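Local coordinates for protein branched-chain amino acid aminotransferase (Thermoproteus uzoniensis 768-20, PDB 6THQ) that probably transfers the amino group between L-leucine, L-isoleucine or L-valine and 2-oxoglutarate, using pyridoxal 5'-phosphate as cofactor, at residues E44-Y49 with R61-R66; D101-P106 with I131-Y136; A144-W149 with I268-R273. All coordinates share one frame; numbering follows the deposited sequence.

Contact 1: residues E44-Y49 with R61-R66. With PLP (pyridoxal-5'-phosphate), chain D; PY5 (2-[O-phosphonopyridoxyl]-amino-pentanoic acid), chain E.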
loop_
_atom_site.group_PDB
_atom_site.type_symbol
_atom_site.label_atom_id
_atom_site.label_comp_id
_atom_site.label_asym_id
_atom_site.label_seq_id
_atom_site.Cartn_x
_atom_site.Cartn_y
_atom_site.Cartn_z
ATOM N N GLU A 44 -0.912 14.083 -0.745
ATOM C CA GLU A 44 -0.865 15.158 0.216
ATOM C C GLU A 44 -2.256 15.473 0.702
ATOM O O GLU A 44 -3.265 14.972 0.165
ATOM C CB GLU A 44 -0.188 16.422 -0.364
ATOM C CG GLU A 44 1.342 16.475 -0.202
ATOM C CD GLU A 44 1.775 16.407 1.274
ATOM O OE1 GLU A 44 0.967 16.807 2.165
ATOM O OE2 GLU A 44 2.905 15.948 1.570
ATOM N N GLY A 45 -2.308 16.282 1.751
ATOM C CA GLY A 45 -3.532 16.781 2.347
ATOM C C GLY A 45 -3.262 18.269 2.611
ATOM O O GLY A 45 -2.343 18.595 3.345
ATOM N N ILE A 46 -4.048 19.172 1.986
ATOM C CA ILE A 46 -3.838 20.603 2.098
ATOM C C ILE A 46 -5.162 21.264 2.343
ATOM O O ILE A 46 -6.159 20.945 1.693
ATOM C CB ILE A 46 -3.193 21.211 0.858
ATOM C CG1 ILE A 46 -2.016 20.388 0.388
ATOM C CG2 ILE A 46 -2.663 22.597 1.242
ATOM C CD1 ILE A 46 -1.357 20.838 -0.915
ATOM N N ARG A 47 -5.224 22.124 3.348
ATOM C CA ARG A 47 -6.485 22.803 3.591
ATOM C C ARG A 47 -6.458 24.230 3.022
ATOM O O ARG A 47 -5.394 24.854 2.912
ATOM C CB ARG A 47 -6.801 22.828 5.070
ATOM C CG ARG A 47 -7.768 21.726 5.496
ATOM C CD ARG A 47 -8.205 22.048 6.887
ATOM N NE ARG A 47 -8.972 21.014 7.512
ATOM C CZ ARG A 47 -10.286 21.067 7.656
ATOM N NH1 ARG A 47 -10.953 22.092 7.208
ATOM N NH2 ARG A 47 -10.943 20.088 8.258
ATOM N N ALA A 48 -7.631 24.735 2.637
ATOM C CA ALA A 48 -7.766 26.163 2.296
ATOM C C ALA A 48 -8.871 26.650 3.190
ATOM O O ALA A 48 -9.873 25.951 3.342
ATOM C CB ALA A 48 -8.077 26.377 0.799
ATOM N N TYR A 49 -8.668 27.803 3.821
ATOM C CA TYR A 49 -9.714 28.337 4.728
ATOM C C TYR A 49 -10.326 29.675 4.216
ATOM O O TYR A 49 -9.612 30.579 3.706
ATOM C CB TYR A 49 -9.144 28.532 6.103
ATOM C CG TYR A 49 -8.872 27.295 6.841
ATOM C CD1 TYR A 49 -7.646 26.615 6.682
ATOM C CD2 TYR A 49 -9.776 26.820 7.801
ATOM C CE1 TYR A 49 -7.365 25.450 7.428
ATOM C CE2 TYR A 49 -9.491 25.660 8.552
ATOM C CZ TYR A 49 -8.269 25.008 8.346
ATOM O OH TYR A 49 -7.946 23.926 9.103
ATOM N N ARG A 61 3.274 25.571 -0.144
ATOM C CA ARG A 61 4.607 25.268 -0.627
ATOM C C ARG A 61 5.259 24.105 0.180
ATOM O O ARG A 61 5.891 23.207 -0.402
ATOM C CB ARG A 61 5.470 26.550 -0.567
ATOM C CG ARG A 61 6.857 26.449 -1.130
ATOM C CD ARG A 61 6.769 26.511 -2.632
ATOM N NE ARG A 61 8.095 26.235 -3.190
ATOM C CZ ARG A 61 8.723 26.965 -4.111
ATOM N NH1 ARG A 61 8.133 28.047 -4.649
ATOM N NH2 ARG A 61 9.933 26.574 -4.501
ATOM N N ASP A 62 5.120 24.159 1.501
ATOM C CA ASP A 62 5.606 23.163 2.392
ATOM C C ASP A 62 4.988 21.789 1.996
ATOM O O ASP A 62 5.726 20.829 1.842
ATOM C CB ASP A 62 5.257 23.493 3.869
ATOM C CG ASP A 62 6.055 24.694 4.440
ATOM O OD1 ASP A 62 7.184 24.954 4.008
ATOM O OD2 ASP A 62 5.570 25.378 5.380
ATOM N N HIS A 63 3.668 21.715 1.806
ATOM C CA HIS A 63 3.042 20.470 1.393
ATOM C C HIS A 63 3.579 19.986 0.074
ATOM O O HIS A 63 3.827 18.781 -0.066
ATOM C CB HIS A 63 1.550 20.591 1.366
ATOM C CG HIS A 63 0.937 20.545 2.725
ATOM N ND1 HIS A 63 0.661 19.363 3.387
ATOM C CD2 HIS A 63 0.554 21.538 3.563
ATOM C CE1 HIS A 63 0.113 19.630 4.559
ATOM N NE2 HIS A 63 0.012 20.945 4.684
ATOM N N MET A 64 3.803 20.880 -0.884
ATOM C CA MET A 64 4.289 20.429 -2.203
ATOM C C MET A 64 5.767 19.998 -2.176
ATOM O O MET A 64 6.170 19.065 -2.871
ATOM C CB MET A 64 4.001 21.455 -3.319
ATOM C CG MET A 64 2.511 21.700 -3.545
ATOM S SD MET A 64 1.755 20.113 -3.999
ATOM C CE MET A 64 0.043 20.493 -4.194
ATOM N N GLU A 65 6.581 20.642 -1.365
ATOM C CA GLU A 65 7.923 20.156 -1.196
ATOM C C GLU A 65 7.950 18.777 -0.503
ATOM O O GLU A 65 8.835 17.986 -0.806
ATOM C CB GLU A 65 8.759 21.124 -0.398
ATOM C CG GLU A 65 9.113 22.353 -1.168
ATOM C CD GLU A 65 9.839 23.374 -0.295
ATOM O OE1 GLU A 65 10.009 23.164 0.958
ATOM O OE2 GLU A 65 10.239 24.414 -0.867
ATOM N N ARG A 66 7.018 18.511 0.421
ATOM C CA ARG A 66 6.928 17.239 1.110
ATOM C C ARG A 66 6.495 16.165 0.094
ATOM O O ARG A 66 7.005 15.030 0.136
ATOM C CB ARG A 66 5.976 17.248 2.316
ATOM C CG ARG A 66 6.050 15.909 3.097
ATOM C CD ARG A 66 5.304 15.988 4.391
ATOM N NE ARG A 66 3.841 16.024 4.172
ATOM C CZ ARG A 66 2.911 16.169 5.123
ATOM N NH1 ARG A 66 3.253 16.317 6.388
ATOM N NH2 ARG A 66 1.617 16.221 4.820
HETATM N N1 PLP D . -0.053 11.235 10.002
HETATM C C2 PLP D . -0.509 10.624 8.888
HETATM C C2A PLP D . -0.444 9.134 8.890
HETATM C C3 PLP D . -1.113 11.426 7.777
HETATM O O3 PLP D . -1.623 10.886 6.625
HETATM C C4 PLP D . -1.137 12.911 7.939
HETATM C C4A PLP D . -1.708 13.787 6.832
HETATM C C5 PLP D . -0.575 13.433 9.221
HETATM C C6 PLP D . -0.070 12.556 10.180
HETATM C C5A PLP D . -0.549 14.911 9.542
HETATM O O4P PLP D . 0.346 15.572 8.677
HETATM P P PLP D . -0.034 17.067 8.263
HETATM O O1P PLP D . -1.422 16.875 7.702
HETATM O O2P PLP D . -0.032 17.845 9.545
HETATM O O3P PLP D . 1.070 17.407 7.294
HETATM N N1 PY5 E . -0.046 11.022 10.652
HETATM C C2 PY5 E . -0.799 10.404 9.704
HETATM C C2A PY5 E . -0.846 8.898 9.673
HETATM C C3 PY5 E . -1.643 11.239 8.780
HETATM O O3 PY5 E . -2.469 10.681 7.835
HETATM C C4 PY5 E . -1.559 12.734 8.926
HETATM C C4A PY5 E . -2.374 13.678 8.045
HETATM C C5 PY5 E . -0.658 13.257 9.984
HETATM C C6 PY5 E . 0.052 12.357 10.774
HETATM C C5A PY5 E . -0.527 14.767 10.170
HETATM O O4P PY5 E . -0.034 15.338 8.949
HETATM P P PY5 E . -0.219 16.883 8.530
HETATM O O1P PY5 E . -1.582 16.932 7.891
HETATM O O2P PY5 E . -0.252 17.628 9.832
HETATM O O3P PY5 E . 0.974 17.140 7.620
HETATM N N PY5 E . -2.597 12.932 6.833
HETATM C CA PY5 E . -3.946 12.868 6.327
HETATM C C PY5 E . -4.345 14.335 6.294
HETATM O O PY5 E . -4.135 14.701 5.140
HETATM C CB PY5 E . -4.832 11.764 6.974
HETATM C CG PY5 E . -5.387 10.809 5.909
HETATM C CD PY5 E . -6.743 11.362 5.464
HETATM O OXT PY5 E . -4.739 15.104 7.233
#
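The guanidinium of R66 and the imidazole of H63 both present an edge to the carboxylate of E44. R66 lies nearly coplanar with that carboxylate, the planes 20° apart, and grips it side-on: NE reaches E44 OE2 at 2.8 Å almost in line, while NH2 reaches OE1, each oxygen offering its syn lone pair. The H63 ring is turned 70° from the carboxylate. Its ND1, with OE1 in the ring plane, donates a nearly straight 2.8 Å bond that meets OE1 from above the carboxylate plane. Over one face of the imidazole sits G45 O, and I46 CG1 makes an off-centre CH-pi contact with the ring, 4.2 Å from its centroid.

A bend at chi3 (71°) carries the R66 guanidinium to the phosphate, where NH1 donates to O3P of PLP (2.6 Å) or of PY5 (2.7 Å). A long side chain ending in a flat cation with several N-H groups suits this place in the cofactor site: R66 binds the phosphate, and second-shell E44 holds it flat. G45, having no side chain, lets its CA come within 3.5 Å of PY5 O.

On the apolar side, I46 CD1 meets M64 CE at 3.6 Å. The contact joins strand 42-50 to helix 60-74, with I223 of helix 223-234 against H63 and R66, M64 packed on helix 82-96, and strand 102-110 alongside.

Contact 2: residues D101-P106 with I131-Y136. With PY5 (2-[O-phosphonopyridoxyl]-amino-pentanoic acid), chain E.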
loop_
_atom_site.group_PDB
_atom_site.type_symbol
_atom_site.label_atom_id
_atom_site.label_comp_id
_atom_site.label_asym_id
_atom_site.label_seq_id
_atom_site.Cartn_x
_atom_site.Cartn_y
_atom_site.Cartn_z
ATOM N N ASP A 101 -14.336 26.551 2.912
ATOM C CA ASP A 101 -13.316 25.627 3.428
ATOM C C ASP A 101 -13.163 24.386 2.510
ATOM O O ASP A 101 -14.136 23.724 2.156
ATOM C CB ASP A 101 -13.688 25.198 4.842
ATOM C CG ASP A 101 -13.476 26.273 5.867
ATOM O OD1 ASP A 101 -12.991 27.388 5.515
ATOM O OD2 ASP A 101 -13.768 25.930 7.059
ATOM N N LEU A 102 -11.922 24.136 2.113
ATOM C CA LEU A 102 -11.556 23.036 1.235
ATOM C C LEU A 102 -10.537 22.087 1.899
ATOM O O LEU A 102 -9.672 22.548 2.657
ATOM C CB LEU A 102 -10.934 23.557 -0.079
ATOM C CG LEU A 102 -11.741 24.563 -0.907
ATOM C CD1 LEU A 102 -10.977 24.930 -2.186
ATOM C CD2 LEU A 102 -13.129 23.980 -1.192
ATOM N N TYR A 103 -10.649 20.782 1.579
ATOM C CA TYR A 103 -9.557 19.853 1.655
ATOM C C TYR A 103 -9.046 19.543 0.272
ATOM O O TYR A 103 -9.803 19.218 -0.596
ATOM C CB TYR A 103 -9.977 18.605 2.419
ATOM C CG TYR A 103 -8.867 17.594 2.639
ATOM C CD1 TYR A 103 -8.528 16.664 1.637
ATOM C CD2 TYR A 103 -8.131 17.576 3.830
ATOM C CE1 TYR A 103 -7.483 15.725 1.845
ATOM C CE2 TYR A 103 -7.110 16.636 4.061
ATOM C CZ TYR A 103 -6.784 15.713 3.065
ATOM O OH TYR A 103 -5.792 14.798 3.281
ATOM N N ILE A 104 -7.750 19.675 0.058
ATOM C CA ILE A 104 -7.143 19.477 -1.257
ATOM C C ILE A 104 -6.307 18.195 -1.239
ATOM O O ILE A 104 -5.454 18.020 -0.390
ATOM C CB ILE A 104 -6.312 20.722 -1.649
ATOM C CG1 ILE A 104 -7.288 21.913 -1.787
ATOM C CG2 ILE A 104 -5.559 20.575 -2.967
ATOM C CD1 ILE A 104 -6.658 23.246 -1.405
ATOM N N ARG A 105 -6.582 17.304 -2.189
ATOM C CA ARG A 105 -5.841 16.083 -2.401
ATOM C C ARG A 105 -5.001 16.052 -3.672
ATOM O O ARG A 105 -5.509 15.729 -4.728
ATOM C CB ARG A 105 -6.817 14.889 -2.401
ATOM C CG ARG A 105 -6.177 13.496 -2.646
ATOM C CD ARG A 105 -4.973 13.130 -1.713
ATOM N NE ARG A 105 -5.288 13.157 -0.272
ATOM C CZ ARG A 105 -5.965 12.204 0.387
ATOM N NH1 ARG A 105 -6.445 11.115 -0.247
ATOM N NH2 ARG A 105 -6.174 12.328 1.708
ATOM N N PRO A 106 -3.696 16.348 -3.578
ATOM C CA PRO A 106 -2.802 15.952 -4.688
ATOM C C PRO A 106 -2.450 14.449 -4.556
ATOM O O PRO A 106 -2.252 13.982 -3.450
ATOM C CB PRO A 106 -1.548 16.764 -4.456
ATOM C CG PRO A 106 -1.899 17.751 -3.369
ATOM C CD PRO A 106 -3.007 17.131 -2.563
ATOM N N ILE A 131 -11.976 19.773 -2.434
ATOM C CA ILE A 131 -13.263 19.339 -2.061
ATOM C C ILE A 131 -13.744 20.093 -0.818
ATOM O O ILE A 131 -13.001 20.301 0.116
ATOM C CB ILE A 131 -13.308 17.786 -2.021
ATOM C CG1 ILE A 131 -13.762 17.214 -0.705
ATOM C CG2 ILE A 131 -11.997 17.161 -2.539
ATOM C CD1 ILE A 131 -13.789 15.683 -0.781
ATOM N N PRO A 132 -15.005 20.527 -0.832
ATOM C CA PRO A 132 -15.596 21.132 0.350
ATOM C C PRO A 132 -15.426 20.244 1.555
ATOM O O PRO A 132 -15.682 19.045 1.467
ATOM C CB PRO A 132 -17.076 21.251 -0.030
ATOM C CG PRO A 132 -16.974 21.584 -1.456
ATOM C CD PRO A 132 -15.886 20.685 -2.003
ATOM N N PHE A 133 -15.026 20.830 2.676
ATOM C CA PHE A 133 -14.702 20.007 3.827
ATOM C C PHE A 133 -14.882 20.804 5.093
ATOM O O PHE A 133 -14.319 21.882 5.218
ATOM C CB PHE A 133 -13.224 19.540 3.675
ATOM C CG PHE A 133 -12.905 18.283 4.408
ATOM C CD1 PHE A 133 -13.215 17.032 3.851
ATOM C CD2 PHE A 133 -12.311 18.328 5.655
ATOM C CE1 PHE A 133 -12.929 15.852 4.535
ATOM C CE2 PHE A 133 -12.025 17.160 6.338
ATOM C CZ PHE A 133 -12.322 15.922 5.792
ATOM N N GLY A 134 -15.638 20.293 6.050
ATOM C CA GLY A 134 -15.761 20.973 7.354
ATOM C C GLY A 134 -14.844 20.275 8.380
ATOM O O GLY A 134 -13.667 20.032 8.079
ATOM N N LYS A 135 -15.368 19.927 9.563
ATOM C CA LYS A 135 -14.601 19.263 10.626
ATOM C C LYS A 135 -14.462 17.731 10.423
ATOM O O LYS A 135 -15.414 17.081 10.025
ATOM C CB LYS A 135 -15.229 19.546 12.019
ATOM C CG LYS A 135 -15.526 21.021 12.319
ATOM C CD LYS A 135 -14.296 21.782 12.834
ATOM C CE LYS A 135 -14.277 23.301 12.544
ATOM N NZ LYS A 135 -13.362 23.646 11.388
ATOM N N TYR A 136 -13.282 17.159 10.728
ATOM C CA TYR A 136 -13.024 15.695 10.654
ATOM C C TYR A 136 -13.259 14.951 11.960
ATOM O O TYR A 136 -13.672 13.790 11.948
ATOM C CB TYR A 136 -11.584 15.459 10.249
ATOM C CG TYR A 136 -11.176 14.022 9.926
ATOM C CD1 TYR A 136 -11.763 13.323 8.855
ATOM C CD2 TYR A 136 -10.139 13.405 10.611
ATOM C CE1 TYR A 136 -11.356 12.037 8.513
ATOM C CE2 TYR A 136 -9.700 12.122 10.247
ATOM C CZ TYR A 136 -10.320 11.426 9.213
ATOM O OH TYR A 136 -9.900 10.144 8.823
HETATM N N1 PY5 E . -0.046 11.022 10.652
HETATM C C2 PY5 E . -0.799 10.404 9.704
HETATM C C2A PY5 E . -0.846 8.898 9.673
HETATM C C3 PY5 E . -1.643 11.239 8.780
HETATM O O3 PY5 E . -2.469 10.681 7.835
HETATM C C4 PY5 E . -1.559 12.734 8.926
HETATM C C4A PY5 E . -2.374 13.678 8.045
HETATM C C5 PY5 E . -0.658 13.257 9.984
HETATM C C6 PY5 E . 0.052 12.357 10.774
HETATM C C5A PY5 E . -0.527 14.767 10.170
HETATM O O4P PY5 E . -0.034 15.338 8.949
HETATM P P PY5 E . -0.219 16.883 8.530
HETATM O O1P PY5 E . -1.582 16.932 7.891
HETATM O O2P PY5 E . -0.252 17.628 9.832
HETATM O O3P PY5 E . 0.974 17.140 7.620
HETATM N N PY5 E . -2.597 12.932 6.833
HETATM C CA PY5 E . -3.946 12.868 6.327
HETATM C C PY5 E . -4.345 14.335 6.294
HETATM O O PY5 E . -4.135 14.701 5.140
HETATM C CB PY5 E . -4.832 11.764 6.974
HETATM C CG PY5 E . -5.387 10.809 5.909
HETATM C CD PY5 E . -6.743 11.362 5.464
HETATM O OXT PY5 E . -4.739 15.104 7.233
#
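F133 lays one face of its ring over the base of Y103, so that F133 CG and Y103 CB come within 3.6 Å. The two ring planes are inclined at 42° with centroids 5.3 Å apart. Y103 swings its CG anti to the backbone N (chi1 -176°), which sends the ring away from the 131-136 backbone and carries the phenol to the ligand. There OH donates to PY5 O, which lies at the ring edge near its plane; the modelled 2.5 Å is unusually short, and the exact length is doubtful. R105 NH2 in turn donates to Y103 OH at 3.0 Å, with the phenol oxygen close to the guanidinium plane. A tyrosine suits the place, since its hydroxyl can accept from R105 while probably donating to the ligand.

The backbones pair through strands 102-110 and 124-132, neighbours in the seven-stranded antiparallel sheet. Y103 and I131 form a hydrogen-bonded pair, Y103 N to I131 O at 2.8 Å and I131 N to Y103 O at 2.9 Å. Beyond P132, which has no N-H to give, F133 N bonds D101 O at 3.1 Å. R105 also bonds N37 and Y38 of the second subunit, whose I115 packs on Y103 and I131.

Contact 3: residues A144-W149 with I268-R273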
loop_
_atom_site.group_PDB
_atom_site.type_symbol
_atom_site.label_atom_id
_atom_site.label_comp_id
_atom_site.label_asym_id
_atom_site.label_seq_id
_atom_site.Cartn_x
_atom_site.Cartn_y
_atom_site.Cartn_z
ATOM N N ALA A 144 -10.451 7.857 22.067
ATOM C CA ALA A 144 -9.432 7.177 21.301
ATOM C C ALA A 144 -9.148 5.844 21.960
ATOM O O ALA A 144 -9.340 5.679 23.190
ATOM C CB ALA A 144 -8.166 8.044 21.194
ATOM N N ALA A 145 -8.715 4.868 21.139
ATOM C CA ALA A 145 -8.315 3.549 21.670
ATOM C C ALA A 145 -6.955 3.212 21.123
ATOM O O ALA A 145 -6.649 3.491 19.948
ATOM C CB ALA A 145 -9.341 2.458 21.339
ATOM N N VAL A 146 -6.096 2.691 21.984
ATOM C CA VAL A 146 -4.840 2.112 21.485
ATOM C C VAL A 146 -5.273 0.814 20.767
ATOM O O VAL A 146 -5.960 0.018 21.359
ATOM C CB VAL A 146 -3.876 1.806 22.618
ATOM C CG1 VAL A 146 -2.604 1.213 22.020
ATOM C CG2 VAL A 146 -3.599 3.102 23.441
ATOM N N VAL A 147 -4.913 0.637 19.486
ATOM C CA VAL A 147 -5.334 -0.489 18.691
ATOM C C VAL A 147 -4.347 -1.637 18.710
ATOM O O VAL A 147 -3.212 -1.464 19.140
ATOM C CB VAL A 147 -5.669 -0.088 17.233
ATOM C CG1 VAL A 147 -6.912 0.805 17.222
ATOM C CG2 VAL A 147 -4.530 0.590 16.528
ATOM N N SER A 148 -4.775 -2.825 18.266
ATOM C CA SER A 148 -3.895 -4.005 18.198
ATOM C C SER A 148 -2.823 -3.910 17.074
ATOM O O SER A 148 -1.759 -4.532 17.168
ATOM C CB SER A 148 -4.746 -5.246 17.980
ATOM O OG SER A 148 -5.413 -5.172 16.740
ATOM N N TRP A 149 -3.129 -3.156 16.017
ATOM C CA TRP A 149 -2.211 -2.995 14.885
ATOM C C TRP A 149 -1.090 -2.052 15.270
ATOM O O TRP A 149 -1.366 -0.935 15.718
ATOM C CB TRP A 149 -2.954 -2.415 13.650
ATOM C CG TRP A 149 -3.900 -3.367 13.078
ATOM C CD1 TRP A 149 -5.295 -3.397 13.297
ATOM C CD2 TRP A 149 -3.594 -4.509 12.248
ATOM N NE1 TRP A 149 -5.824 -4.459 12.624
ATOM C CE2 TRP A 149 -4.833 -5.153 11.960
ATOM C CE3 TRP A 149 -2.423 -5.010 11.679
ATOM C CZ2 TRP A 149 -4.916 -6.320 11.141
ATOM C CZ3 TRP A 149 -2.502 -6.149 10.827
ATOM C CH2 TRP A 149 -3.738 -6.795 10.598
ATOM N N ILE A 268 -10.360 13.402 24.842
ATOM C CA ILE A 268 -10.954 13.444 26.171
ATOM C C ILE A 268 -11.101 12.080 26.818
ATOM O O ILE A 268 -11.474 11.970 27.995
ATOM C CB ILE A 268 -12.308 14.186 26.198
ATOM C CG1 ILE A 268 -13.276 13.567 25.210
ATOM C CG2 ILE A 268 -12.051 15.669 25.967
ATOM C CD1 ILE A 268 -14.624 14.286 25.109
ATOM N N GLU A 269 -10.753 11.042 26.055
ATOM C CA GLU A 269 -10.764 9.690 26.591
ATOM C C GLU A 269 -9.798 8.796 25.839
ATOM O O GLU A 269 -9.758 8.808 24.600
ATOM C CB GLU A 269 -12.172 9.121 26.567
ATOM C CG GLU A 269 -12.362 8.019 27.579
ATOM C CD GLU A 269 -13.524 7.125 27.230
ATOM O OE1 GLU A 269 -13.514 6.228 26.326
ATOM O OE2 GLU A 269 -14.548 7.413 27.822
ATOM N N ILE A 270 -9.012 8.027 26.594
ATOM C CA ILE A 270 -8.153 7.040 26.006
ATOM C C ILE A 270 -8.303 5.717 26.738
ATOM O O ILE A 270 -8.053 5.592 27.951
ATOM C CB ILE A 270 -6.684 7.535 25.839
ATOM C CG1 ILE A 270 -5.750 6.368 25.677
ATOM C CG2 ILE A 270 -6.194 8.388 26.989
ATOM C CD1 ILE A 270 -5.618 6.072 24.214
ATOM N N ASP A 271 -8.753 4.714 25.982
ATOM C CA ASP A 271 -9.134 3.366 26.537
ATOM C C ASP A 271 -9.935 3.477 27.853
ATOM O O ASP A 271 -9.582 2.850 28.847
ATOM C CB ASP A 271 -7.916 2.449 26.776
ATOM C CG ASP A 271 -7.008 2.250 25.493
ATOM O OD1 ASP A 271 -7.459 2.445 24.305
ATOM O OD2 ASP A 271 -5.813 1.901 25.708
ATOM N N GLY A 272 -10.977 4.307 27.869
ATOM C CA GLY A 272 -11.792 4.474 29.066
ATOM C C GLY A 272 -11.200 5.415 30.111
ATOM O O GLY A 272 -11.882 5.793 31.027
ATOM N N ARG A 273 -9.936 5.800 30.000
ATOM C CA ARG A 273 -9.404 6.781 30.946
ATOM C C ARG A 273 -9.720 8.223 30.478
ATOM O O ARG A 273 -9.436 8.620 29.340
ATOM C CB ARG A 273 -7.908 6.570 31.157
ATOM C CG ARG A 273 -7.609 5.319 31.944
ATOM C CD ARG A 273 -6.916 4.313 31.103
ATOM N NE ARG A 273 -6.429 3.202 31.893
ATOM C CZ ARG A 273 -6.731 1.938 31.596
ATOM N NH1 ARG A 273 -7.563 1.720 30.594
ATOM N NH2 ARG A 273 -6.213 0.886 32.257
#
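D271 sets its CG anti to the carbonyl carbon (chi1 -55°), which swings the carboxylate across to the backbone of V146. In I270, chi1 (161°) puts CG1 anti to the backbone N, and chi2 near 91° then turns CD1 toward V146 on the sheet face that I270 shares with A144. V146 CG2 faces both groups: it lies 3.7 Å from I270 CD1 and 3.4 Å from D271 OD2.

The carboxylate works as an extra rung in place of a backbone carbonyl. V146 N donates to D271 OD1 at 2.7 Å, and that oxygen receives it on its syn lone pair. An aspartate suits the spot, since its short side chain can reach the neighbouring N-H just where the partner strand turns off. D271 OD2 is bonded in turn by the hydroxyl group of Y250, so both carboxylate oxygens have partners.

Before this rung the strands pair in ordinary parallel fashion, A144 opposite I270. A144 N donates to E269 O at 2.8 Å, and D271 N returns a bond to A144 O at 3.0 Å. The small methyl of A144 sits 4.4 Å from I270 CD1, beside the place where the branched I270 and V146 meet.

A type I' turn from I270 to R273 then reverses the chain. D271 and G272 both take positive phi, to which glycine is well suited, and R273 NH1 donates back to D271 O.

Strand 142-146 lies between 184-188 and 265-270 in the mixed sheet, parallel to both. Helix 246-250 covers the I270 side, with L249 and Y250 against I270 and R246 against V146, while I186 and L188 of strand 184-188 close on I270 and V146.

How the contacts relate
Contacts 1 and 2 are neighbours, their centres 12 Å apart, because strands 42-50 and 102-110 adjoin in the antiparallel sheet. I46 O and I104 N lie 2.6 Å apart, a probable hydrogen bond, and R47 NH2 probably bonds G134 O at 2.7 Å. Contact 1 holds the phosphate through R66, while its G45 and Y103 of contact 2 both lie at the PY5 carboxylate, G45 CA packing against Y103 OH. Contact 3 belongs to the separate mixed sheet, with its centre 29 Å from that of contact 1 and 26 Å from that of contact 2. The A144 side chain is still about 14 Å from PY5, so contact 3 lies away from the cofactor site.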